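Local coordinates for MmcR (Streptomyces lavendulae, PDB 3GWZ), which methylates the quinone hydroxyl of 6-demethylmitomycins A and B with S-adenosyl-L-methionine, forming the methoxy group of mitomycins A and B, at residues A[145-148]-A[149-153]; A[279-282]-A[283-287]. All coordinates share one frame; numbering follows the deposited sequence.

Interaction 1 (145-148 with 149-153) comes first along the chain and makes up the short helix 146-152; interaction 2 (279-282 with 283-287) follows much later, at the start of helix 283-296. Their centres lie 18 Å apart and their nearest atoms about 7 Å, without touching. Helix 316-329 links them: Leu146 and Ser149 pack on its residues Val327 and Leu326, while His279 and Asp280 lean on Leu325. The two contacts differ in surroundings: interaction 1 meets the second subunit of the homodimer, whereas interaction 2 begins in the loop after strand 271-275 of the seven-stranded sheet, beside the cofactor product S-adenosyl-L-homocysteine.

Interaction 1 (A[145-148]-A[149-153])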
# COMPACT_ATOMS: atom_id res chain seq x y z
N GLN A 145 19.26 -15.18 25.63
CA GLN A 145 20.43 -15.11 26.50
C GLN A 145 20.38 -13.91 27.45
O GLN A 145 21.42 -13.39 27.85
CB GLN A 145 21.70 -15.09 25.64
CG GLN A 145 21.90 -16.38 24.86
CD GLN A 145 22.25 -17.54 25.77
OE1 GLN A 145 23.01 -17.36 26.71
NE2 GLN A 145 21.69 -18.72 25.49
N LEU A 146 19.17 -13.47 27.80
CA LEU A 146 19.01 -12.39 28.77
C LEU A 146 19.76 -12.65 30.07
O LEU A 146 20.33 -11.74 30.66
CB LEU A 146 17.52 -12.14 29.08
CG LEU A 146 17.21 -11.02 30.09
CD1 LEU A 146 17.81 -9.67 29.64
CD2 LEU A 146 15.71 -10.88 30.28
N THR A 147 19.76 -13.90 30.53
CA THR A 147 20.51 -14.21 31.75
C THR A 147 21.97 -13.74 31.67
O THR A 147 22.50 -13.17 32.63
CB THR A 147 20.43 -15.70 32.09
OG1 THR A 147 19.07 -16.01 32.41
CG2 THR A 147 21.30 -16.02 33.30
N HIS A 148 22.59 -13.94 30.51
CA HIS A 148 23.98 -13.51 30.31
C HIS A 148 24.12 -12.01 30.59
O HIS A 148 25.03 -11.59 31.31
CB HIS A 148 24.52 -13.86 28.91
CG HIS A 148 25.91 -13.33 28.66
ND1 HIS A 148 27.05 -14.06 28.92
CD2 HIS A 148 26.33 -12.13 28.21
CE1 HIS A 148 28.12 -13.34 28.62
NE2 HIS A 148 27.71 -12.16 28.19
N SER A 149 23.21 -11.20 30.05
CA SER A 149 23.26 -9.76 30.27
C SER A 149 23.04 -9.42 31.73
O SER A 149 23.69 -8.52 32.26
CB SER A 149 22.22 -9.02 29.41
OG SER A 149 22.58 -9.07 28.04
N VAL A 150 22.13 -10.14 32.39
CA VAL A 150 21.86 -9.84 33.79
C VAL A 150 23.07 -10.19 34.67
O VAL A 150 23.29 -9.57 35.70
CB VAL A 150 20.53 -10.47 34.27
CG1 VAL A 150 20.31 -10.25 35.78
CG2 VAL A 150 19.35 -9.86 33.47
N ARG A 151 23.87 -11.16 34.24
CA ARG A 151 25.10 -11.51 34.96
C ARG A 151 26.30 -10.60 34.68
O ARG A 151 27.28 -10.62 35.42
CB ARG A 151 25.51 -12.96 34.66
CG ARG A 151 24.52 -14.02 35.16
CD ARG A 151 25.18 -15.41 35.15
NE ARG A 151 24.26 -16.49 35.47
CZ ARG A 151 23.89 -16.83 36.70
NH1 ARG A 151 24.34 -16.15 37.75
NH2 ARG A 151 23.05 -17.85 36.88
N THR A 152 26.24 -9.81 33.60
CA THR A 152 27.42 -9.06 33.14
C THR A 152 27.25 -7.54 32.96
O THR A 152 28.23 -6.81 33.00
CB THR A 152 27.95 -9.60 31.77
OG1 THR A 152 26.94 -9.44 30.77
CG2 THR A 152 28.35 -11.06 31.86
N GLY A 153 26.03 -7.08 32.75
CA GLY A 153 25.79 -5.71 32.33
C GLY A 153 26.16 -5.47 30.87
O GLY A 153 26.19 -4.32 30.41
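Leu146 and Val150 are joined by an i to i+4 backbone hydrogen bond in the short helix 146-152, with Val150 N 3.0 Å from Leu146 O. One residue on, Arg151 N donates likewise to Thr147 O. Gln145 is the N-cap residue, and Gly153, with positive phi, leaves the helical conformation just after Thr152.

Three side-chain pairs, each four residues apart, run along this helix. Leu146 CD1 lies 4.1 Å from Val150 CG2, an apolar pair that Val57 and Leu61 of the second subunit help to cover. Beside it, Thr147 and Arg151 point the same way, and the methyl CG2 of Thr147 approaches Arg151 NE at 3.7 Å. Their polar ends serve the dimer: Thr147 OG1 hydrogen-bonds Glu60 of the second subunit, and Arg151 NH1 bonds the carbonyl oxygen of Thr81 there. One face of the helix thus belongs to the subunit interface.

Round the helix, His148 meets Thr152, and Val159 of helix 157-161 touches the histidine. Thr152 OG1 sits between its own backbone N and carbonyl carbon (chi1 62°), a rotamer that turns the hydroxyl back along the helix. Thr152 OG1 donates a hydrogen bond to His148 O at 2.9 Å, arriving from above the carbonyl plane, 37° out of it, and accepts one from Glu154 N, so the hydroxyl ties the last turn to the chain that follows. The same rotamer leaves the methyl over the imidazole: Thr152 CG2 makes a CH-pi contact 4.1 Å from the centroid of the His148 ring, displaced toward the rim beside NE2 and CE1.

Interaction 2 (A[279-282]-A[283-287]); sequences HDWD and DDDVV
Asp282 caps the amino end of helix 283-296 by accepting a hydrogen bond from Asp285 N. Asp282 CB stands at the junction of loop and helix. From there CG is placed between the backbone N and carbonyl carbon (chi1 66°), which folds the carboxylate back over the first turn. The tip then divides its work. Asp282 OD1 accepts a nearly straight hydrogen bond from Asp285 N at 2.9 Å, met nearly along the carboxylate C-O axis. Asp282 OD2 accepts a hydrogen bond from a water that also donates to Asp285 OD2. This is the classical side-chain N-cap, and the backbone adds the first helical turn through Val286 N to Asp282 O.

The acidic groups come close: Asp282 OD1 and Asp285 OD2 are 3.6 Å apart, the two carboxylate planes 27° apart. The bridging water and a second one, held between Asp282 N and Asp285 OD2, probably ease the repulsion, as does the salt bridge of Asp285 OD1 with Arg288. Asp285 OD2 also reaches Trp281 CE3 at 3.6 Å, the carboxylate standing almost upright (83°) to the indole plane. Further along, Trp281 CB packs on Val286 CG2 at 4.0 Å.

Trp281 and Asp280 touch bound S-adenosyl-L-homocysteine, and His279, the probable proton acceptor, lies just upstream. The turn therefore joins the active-site loop after strand 271-275 to helix 283-296, whose Asp283, Val286 and Val287 rest on Leu342 of helix 336-344.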
# COMPACT_ATOMS: atom_id res chain seq x y z
N HIS A 279 22.84 6.50 24.69
CA HIS A 279 22.26 5.41 25.47
C HIS A 279 22.63 4.01 24.96
O HIS A 279 22.34 3.00 25.62
CB HIS A 279 20.74 5.60 25.66
CG HIS A 279 19.93 5.38 24.43
ND1 HIS A 279 18.55 5.41 24.44
CD2 HIS A 279 20.28 5.09 23.15
CE1 HIS A 279 18.09 5.16 23.23
NE2 HIS A 279 19.12 4.96 22.43
N ASP A 280 23.31 3.95 23.82
CA ASP A 280 23.86 2.69 23.32
C ASP A 280 25.16 2.30 24.00
O ASP A 280 25.60 1.17 23.86
CB ASP A 280 24.15 2.77 21.82
CG ASP A 280 22.90 3.00 21.00
OD1 ASP A 280 21.80 2.70 21.49
OD2 ASP A 280 23.04 3.49 19.87
N TRP A 281 25.78 3.25 24.72
CA TRP A 281 27.17 3.09 25.16
C TRP A 281 27.37 3.13 26.67
O TRP A 281 26.64 3.80 27.39
CB TRP A 281 28.04 4.17 24.48
CG TRP A 281 27.95 4.11 22.97
CD1 TRP A 281 27.18 4.91 22.16
CD2 TRP A 281 28.61 3.18 22.11
NE1 TRP A 281 27.33 4.53 20.84
CE2 TRP A 281 28.21 3.47 20.79
CE3 TRP A 281 29.50 2.12 22.33
CZ2 TRP A 281 28.67 2.75 19.70
CZ3 TRP A 281 29.97 1.41 21.24
CH2 TRP A 281 29.55 1.72 19.94
N ASP A 282 28.38 2.40 27.16
CA ASP A 282 28.70 2.46 28.59
C ASP A 282 29.40 3.78 28.94
O ASP A 282 29.69 4.58 28.05
CB ASP A 282 29.52 1.24 29.07
CG ASP A 282 30.92 1.17 28.46
OD1 ASP A 282 31.45 2.20 28.00
OD2 ASP A 282 31.49 0.06 28.43
N ASP A 283 29.65 4.00 30.23
CA ASP A 283 30.18 5.29 30.68
C ASP A 283 31.49 5.66 29.99
O ASP A 283 31.65 6.78 29.51
CB ASP A 283 30.36 5.31 32.20
CG ASP A 283 29.03 5.34 32.95
OD1 ASP A 283 27.97 5.43 32.30
OD2 ASP A 283 29.06 5.25 34.19
N ASP A 284 32.42 4.71 29.96
CA ASP A 284 33.72 4.96 29.32
C ASP A 284 33.55 5.42 27.87
O ASP A 284 34.16 6.40 27.44
CB ASP A 284 34.59 3.70 29.38
CG ASP A 284 35.12 3.41 30.78
OD1 ASP A 284 35.04 4.31 31.65
OD2 ASP A 284 35.63 2.29 31.01
N ASP A 285 32.71 4.71 27.12
CA ASP A 285 32.54 5.05 25.71
C ASP A 285 31.79 6.37 25.54
O ASP A 285 32.06 7.10 24.59
CB ASP A 285 31.87 3.92 24.94
CG ASP A 285 32.80 2.75 24.71
OD1 ASP A 285 34.02 2.97 24.65
OD2 ASP A 285 32.30 1.61 24.60
N VAL A 286 30.88 6.69 26.45
CA VAL A 286 30.20 7.98 26.37
C VAL A 286 31.19 9.12 26.60
O VAL A 286 31.15 10.15 25.92
CB VAL A 286 29.04 8.11 27.38
CG1 VAL A 286 28.62 9.58 27.51
CG2 VAL A 286 27.86 7.24 26.96
N VAL A 287 32.08 8.94 27.56
CA VAL A 287 33.08 9.97 27.82
C VAL A 287 33.99 10.16 26.62
O VAL A 287 34.35 11.29 26.27
CB VAL A 287 33.88 9.68 29.12
CG1 VAL A 287 35.15 10.54 29.19
CG2 VAL A 287 33.00 9.91 30.34
O HOH W 1 29.91 0.72 25.42
O HOH W 2 33.22 -0.08 26.39